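Local coordinates for protein cytochrome P450 268A2 Cyp268A2 (Mycobacterium marinum, PDB 6BLD) that belongs to the cytochrome P450 family and holds an iron protoporphyrin IX within a largely helical fold, at residues E300-A305 against V362-G367; W62-T65 against D69-A72. All coordinates share one frame; numbering follows the deposited sequence.

Interaction 1. Residues E300-A305 against V362-G367. With HEM (protoporphyrin IX containing Fe), chain B.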
loop_
_atom_site.group_PDB
_atom_site.type_symbol
_atom_site.label_atom_id
_atom_site.label_comp_id
_atom_site.label_asym_id
_atom_site.label_seq_id
_atom_site.Cartn_x
_atom_site.Cartn_y
_atom_site.Cartn_z
ATOM N N GLU A 300 4.354 -13.330 -6.460
ATOM C CA GLU A 300 3.663 -12.993 -7.699
ATOM C C GLU A 300 2.280 -12.413 -7.436
ATOM O O GLU A 300 1.831 -11.532 -8.175
ATOM C CB GLU A 300 3.575 -14.227 -8.601
ATOM C CG GLU A 300 2.754 -14.008 -9.863
ATOM C CD GLU A 300 3.574 -13.440 -11.010
ATOM O OE1 GLU A 300 3.071 -13.412 -12.153
ATOM O OE2 GLU A 300 4.723 -13.015 -10.771
ATOM N N LEU A 301 1.606 -12.861 -6.376
ATOM C CA LEU A 301 0.324 -12.264 -6.015
ATOM C C LEU A 301 0.492 -10.801 -5.630
ATOM O O LEU A 301 -0.385 -9.974 -5.900
ATOM C CB LEU A 301 -0.316 -13.047 -4.870
ATOM C CG LEU A 301 -0.906 -14.410 -5.234
ATOM C CD1 LEU A 301 -1.473 -15.093 -4.003
ATOM C CD2 LEU A 301 -1.971 -14.264 -6.308
ATOM N N VAL A 302 1.611 -10.466 -4.985
ATOM C CA VAL A 302 1.916 -9.072 -4.680
ATOM C C VAL A 302 2.226 -8.304 -5.956
ATOM O O VAL A 302 1.759 -7.178 -6.150
ATOM C CB VAL A 302 3.077 -8.990 -3.673
ATOM C CG1 VAL A 302 3.615 -7.572 -3.596
ATOM C CG2 VAL A 302 2.644 -9.473 -2.310
ATOM N N ARG A 303 3.027 -8.904 -6.838
ATOM C CA ARG A 303 3.283 -8.304 -8.142
ATOM C C ARG A 303 1.990 -8.097 -8.920
ATOM O O ARG A 303 1.788 -7.048 -9.548
ATOM C CB ARG A 303 4.247 -9.185 -8.950
ATOM C CG ARG A 303 4.517 -8.672 -10.359
ATOM C CD ARG A 303 5.111 -9.751 -11.276
ATOM N NE ARG A 303 4.080 -10.510 -11.984
ATOM C CZ ARG A 303 3.289 -10.022 -12.938
ATOM N NH1 ARG A 303 3.407 -8.761 -13.338
ATOM N NH2 ARG A 303 2.381 -10.805 -13.506
ATOM N N TRP A 304 1.114 -9.102 -8.900
ATOM C CA TRP A 304 -0.148 -9.016 -9.624
ATOM C C TRP A 304 -1.046 -7.930 -9.047
ATOM O O TRP A 304 -1.700 -7.196 -9.797
ATOM C CB TRP A 304 -0.858 -10.369 -9.594
ATOM C CG TRP A 304 -2.030 -10.459 -10.524
ATOM C CD1 TRP A 304 -3.344 -10.275 -10.209
ATOM C CD2 TRP A 304 -1.991 -10.760 -11.926
ATOM N NE1 TRP A 304 -4.128 -10.442 -11.326
ATOM C CE2 TRP A 304 -3.322 -10.740 -12.393
ATOM C CE3 TRP A 304 -0.964 -11.044 -12.830
ATOM C CZ2 TRP A 304 -3.649 -10.993 -13.722
ATOM C CZ3 TRP A 304 -1.292 -11.295 -14.150
ATOM C CH2 TRP A 304 -2.624 -11.268 -14.583
ATOM N N ALA A 305 -1.088 -7.804 -7.720
ATOM C CA ALA A 305 -1.960 -6.809 -7.106
ATOM C C ALA A 305 -1.384 -5.407 -7.250
ATOM O O ALA A 305 -2.073 -4.487 -7.710
ATOM C CB ALA A 305 -2.190 -7.149 -5.633
ATOM N N VAL A 362 8.313 -4.563 -7.730
ATOM C CA VAL A 362 8.418 -3.387 -6.874
ATOM C C VAL A 362 7.091 -3.156 -6.165
ATOM O O VAL A 362 6.674 -2.011 -5.961
ATOM C CB VAL A 362 8.844 -2.143 -7.677
ATOM C CG1 VAL A 362 10.314 -2.237 -8.058
ATOM C CG2 VAL A 362 7.974 -1.978 -8.915
ATOM N N GLY A 363 6.419 -4.244 -5.781
ATOM C CA GLY A 363 5.182 -4.108 -5.029
ATOM C C GLY A 363 5.402 -3.492 -3.660
ATOM O O GLY A 363 4.577 -2.714 -3.175
ATOM N N PHE A 364 6.520 -3.832 -3.018
ATOM C CA PHE A 364 6.934 -3.205 -1.773
ATOM C C PHE A 364 7.820 -1.987 -2.006
ATOM O O PHE A 364 8.558 -1.584 -1.100
ATOM C CB PHE A 364 7.658 -4.220 -0.884
ATOM C CG PHE A 364 6.788 -5.362 -0.430
ATOM C CD1 PHE A 364 5.738 -5.148 0.446
ATOM C CD2 PHE A 364 7.031 -6.652 -0.875
ATOM C CE1 PHE A 364 4.941 -6.200 0.867
ATOM C CE2 PHE A 364 6.238 -7.707 -0.458
ATOM C CZ PHE A 364 5.190 -7.479 0.413
ATOM N N GLY A 365 7.761 -1.398 -3.198
ATOM C CA GLY A 365 8.613 -0.283 -3.550
ATOM C C GLY A 365 9.881 -0.726 -4.257
ATOM O O GLY A 365 10.178 -1.914 -4.403
ATOM N N GLY A 366 10.646 0.264 -4.707
ATOM C CA GLY A 366 11.888 -0.010 -5.398
ATOM C C GLY A 366 13.053 -0.388 -4.517
ATOM O O GLY A 366 14.162 -0.582 -5.023
ATOM N N GLY A 367 12.840 -0.500 -3.211
ATOM C CA GLY A 367 13.895 -0.853 -2.286
ATOM C C GLY A 367 14.645 0.361 -1.766
ATOM O O GLY A 367 14.575 1.460 -2.312
HETATM C CHA HEM B . 6.214 1.338 3.253
HETATM C CHB HEM B . 3.872 -0.749 6.959
HETATM C CHC HEM B . 2.116 -4.130 3.946
HETATM C CHD HEM B . 3.756 -1.505 0.194
HETATM C C1A HEM B . 5.746 1.068 4.522
HETATM C C2A HEM B . 6.044 1.816 5.727
HETATM C C3A HEM B . 5.402 1.241 6.746
HETATM C C4A HEM B . 4.665 0.106 6.228
HETATM C CMA HEM B . 5.436 1.704 8.219
HETATM C CAA HEM B . 6.959 3.056 5.815
HETATM C CBA HEM B . 8.408 2.586 5.901
HETATM C CGA HEM B . 9.342 3.763 5.800
HETATM O O1A HEM B . 10.529 3.622 6.194
HETATM O O2A HEM B . 8.900 4.845 5.333
HETATM C C1B HEM B . 3.247 -1.881 6.484
HETATM C C2B HEM B . 2.598 -2.888 7.291
HETATM C C3B HEM B . 2.112 -3.830 6.485
HETATM C C4B HEM B . 2.429 -3.454 5.112
HETATM C CMB HEM B . 2.488 -2.887 8.832
HETATM C CAB HEM B . 1.350 -5.066 7.018
HETATM C CBB HEM B . 0.959 -6.071 6.235
HETATM C C1C HEM B . 2.413 -3.718 2.660
HETATM C C2C HEM B . 2.103 -4.431 1.434
HETATM C C3C HEM B . 2.553 -3.692 0.402
HETATM C C4C HEM B . 3.172 -2.503 0.942
HETATM C CMC HEM B . 1.362 -5.789 1.398
HETATM C CAC HEM B . 2.508 -3.964 -1.120
HETATM C CBC HEM B . 2.169 -5.140 -1.655
HETATM C C1D HEM B . 4.581 -0.515 0.679
HETATM C C2D HEM B . 5.318 0.451 -0.107
HETATM C C3D HEM B . 5.996 1.240 0.734
HETATM C C4D HEM B . 5.715 0.798 2.088
HETATM C CMD HEM B . 5.305 0.541 -1.649
HETATM C CAD HEM B . 6.926 2.411 0.338
HETATM C CBD HEM B . 8.271 1.850 -0.114
HETATM C CGD HEM B . 9.192 2.956 -0.562
HETATM O O1D HEM B . 10.323 2.644 -1.017
HETATM O O2D HEM B . 8.798 4.147 -0.471
HETATM N NA HEM B . 4.899 0.030 4.867
HETATM N NB HEM B . 3.125 -2.258 5.159
HETATM N NC HEM B . 3.066 -2.548 2.318
HETATM N ND HEM B . 4.848 -0.274 2.012
HETATM FE FE HEM B . 4.179 -1.401 3.588
#

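Interaction 2. Residues W62-T65 against D69-A72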
loop_
_atom_site.group_PDB
_atom_site.type_symbol
_atom_site.label_atom_id
_atom_site.label_comp_id
_atom_site.label_asym_id
_atom_site.label_seq_id
_atom_site.Cartn_x
_atom_site.Cartn_y
_atom_site.Cartn_z
ATOM N N TRP A 62 7.623 14.320 -12.997
ATOM C CA TRP A 62 8.279 13.387 -13.901
ATOM C C TRP A 62 7.690 11.998 -13.698
ATOM O O TRP A 62 7.636 11.500 -12.569
ATOM C CB TRP A 62 9.788 13.355 -13.657
ATOM C CG TRP A 62 10.521 14.560 -14.156
ATOM C CD1 TRP A 62 10.985 15.604 -13.409
ATOM C CD2 TRP A 62 10.887 14.842 -15.511
ATOM N NE1 TRP A 62 11.615 16.521 -14.217
ATOM C CE2 TRP A 62 11.568 16.077 -15.512
ATOM C CE3 TRP A 62 10.703 14.174 -16.725
ATOM C CZ2 TRP A 62 12.064 16.653 -16.678
ATOM C CZ3 TRP A 62 11.197 14.749 -17.881
ATOM C CH2 TRP A 62 11.870 15.976 -17.849
ATOM N N ALA A 63 7.254 11.374 -14.788
ATOM C CA ALA A 63 6.675 10.037 -14.735
ATOM C C ALA A 63 7.777 9.002 -14.929
ATOM O O ALA A 63 8.463 9.003 -15.956
ATOM C CB ALA A 63 5.587 9.876 -15.796
ATOM N N VAL A 64 7.943 8.123 -13.944
ATOM C CA VAL A 64 8.948 7.065 -13.973
ATOM C C VAL A 64 8.212 5.742 -14.134
ATOM O O VAL A 64 7.531 5.282 -13.208
ATOM C CB VAL A 64 9.816 7.066 -12.708
ATOM C CG1 VAL A 64 10.823 5.933 -12.762
ATOM C CG2 VAL A 64 10.517 8.401 -12.551
ATOM N N THR A 65 8.366 5.116 -15.303
ATOM C CA THR A 65 7.565 3.959 -15.674
ATOM C C THR A 65 8.335 2.646 -15.723
ATOM O O THR A 65 7.717 1.586 -15.593
ATOM C CB THR A 65 6.910 4.192 -17.044
ATOM O OG1 THR A 65 7.921 4.503 -18.008
ATOM C CG2 THR A 65 5.912 5.341 -16.972
ATOM N N ASP A 69 14.381 2.177 -13.437
ATOM C CA ASP A 69 14.400 3.579 -13.032
ATOM C C ASP A 69 13.671 3.792 -11.712
ATOM O O ASP A 69 14.059 4.660 -10.922
ATOM C CB ASP A 69 13.791 4.453 -14.128
ATOM C CG ASP A 69 14.658 4.520 -15.371
ATOM O OD1 ASP A 69 15.896 4.435 -15.237
ATOM O OD2 ASP A 69 14.102 4.661 -16.482
ATOM N N ILE A 70 12.615 3.012 -11.459
ATOM C CA ILE A 70 11.918 3.085 -10.178
ATOM C C ILE A 70 12.848 2.668 -9.046
ATOM O O ILE A 70 12.864 3.284 -7.973
ATOM C CB ILE A 70 10.640 2.225 -10.222
ATOM C CG1 ILE A 70 9.569 2.915 -11.070
ATOM C CG2 ILE A 70 10.126 1.924 -8.818
ATOM C CD1 ILE A 70 8.328 2.088 -11.271
ATOM N N VAL A 71 13.649 1.625 -9.274
ATOM C CA VAL A 71 14.644 1.214 -8.287
ATOM C C VAL A 71 15.689 2.307 -8.097
ATOM O O VAL A 71 16.120 2.588 -6.971
ATOM C CB VAL A 71 15.282 -0.124 -8.707
ATOM C CG1 VAL A 71 16.528 -0.415 -7.886
ATOM C CG2 VAL A 71 14.270 -1.256 -8.572
ATOM N N ALA A 72 16.101 2.955 -9.192
ATOM C CA ALA A 72 17.105 4.011 -9.098
ATOM C C ALA A 72 16.620 5.166 -8.229
ATOM O O ALA A 72 17.363 5.665 -7.377
ATOM C CB ALA A 72 17.474 4.510 -10.495
HETATM O O HOH W 1 11.327 5.003 -16.209
#

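Interaction 1. Residues E300-A305 against V362-G367
Val302 meets Phe364 over one face of its ring, and the evidence is a single methyl: Val302 CG1 lies 4.1 Å from Phe364 CE2. That methyl stands anti to the backbone N (chi1 167°), which directs it off helix 290-305 toward the loop. Val302 CG1 also lies 4.1 Å from Gly363 CA, the glycine offering bare backbone to the methyl, and 3.4 Å from HEM CBC of the haem vinyl group. One branch of Val302 therefore packs against ring, backbone and vinyl together.

The Phe364 ring bridges helix and porphyrin. While CE2 receives the valine, the CD1-CE1 side runs along pyrrole C, with Phe364 CE1 3.4 Å from HEM C2C. HEM C1C lies in the ring plane at its edge, whereas C2C is approached obliquely. A type I turn from Val362 to Gly365 brings Gly363 O within 3.2 Å of HEM CAC. Gly365 then takes a positive phi (94°) as the loop passes the haem methyl CMD.

Polar grip on the helix lies away from the haem. Arg303 NE forms a salt bridge with Glu300 OE2 at 2.9 Å, its hydrogen bond weak, and Arg303 NH2 donates to Glu300 OE1 at 3.0 Å. The latter partner is nearly in the guanidinium plane, yet OE1 is met from well above the carboxylate plane. Arg356 bonds the same carboxylate, while Trp341 makes a cation-pi contact with Arg303.

Glu300 and Arg303 form the ExxR motif of the P450 K helix, which Arg356 completes as the family's Glu-Arg-Arg triad. Phe364 opens the glycine-rich haem-binding signature that leads to Cys372, on which its ring packs.

Interaction 2. Residues W62-T65 against D69-A72
The Asp69 carboxylate is the flat group at this junction, carried on a CB that touches Val64 CG1. Its OD2 reaches the backbone of Thr65 through one water: Asp69 OD2 accepts a hydrogen from that water at 2.8 Å, and the water in turn accepts a weak bond from Thr65 N at 3.1 Å. The loop residue that follows the strand is thus linked to the helix by one water, weakly on its own side, while the Asp69 methylene takes part in apolar packing. The indole of Trp62 lies apart, with neither face nor edge against 69-72; it meets Trp44 edge-to-face, and its NE1 is bonded to Glu330.

Val64 carries the direct contact. Val64 CG1 is anti to the backbone N (chi1 179°) and enters the corner between Asp69 and Ile70, 3.6 Å from Asp69 CB and 3.7 Å from Ile70 N. Val64 CG1 also lies 3.7 Å from Ile70 CG1, so both residues are engaged from one branch. In Ile70, chi1 (-74°) places CG1 anti to the carbonyl carbon, and the extended arm (chi2 175°) carries Ile70 CD1 on toward the strand, 3.8 Å from Val64 O. The closeness of the backbones agrees with this: CA of Val64 and CA of Ile70 are 6.3 Å apart.

The contact closes the tight link from strand 61-64 into helix 67-75. Val64 is backbone-bonded to strand 331-335 on its sheet, where Ile70 also touches Met334. Leu321 of strand 319-321 lies against Val64, Asp69 and Ala72, and Thr65 OG1 is tied to Pro41 O beside strand 42-45.

Both contacts are buried, but interaction 1 is nearer the core, its centre about 10 Å from the chain centre against about 18 Å for interaction 2. Their elements differ: interaction 1 brings a helix to a loop distant in sequence and to the haem, whereas interaction 2 joins a strand to the helix directly following it. A single valine methyl leads each contact. The polar chemistry differs: ionic and within the helix, away from the packed methyl, in 300-305; water-mediated between 62-65 and 69-72. They meet through helix 67-75: Val71 CG2 lies 3.6 Å from Gly366 O, and Val362 CG1 lies 4.2 Å from Ile70 CG2, so the haem-binding loop abuts the helix.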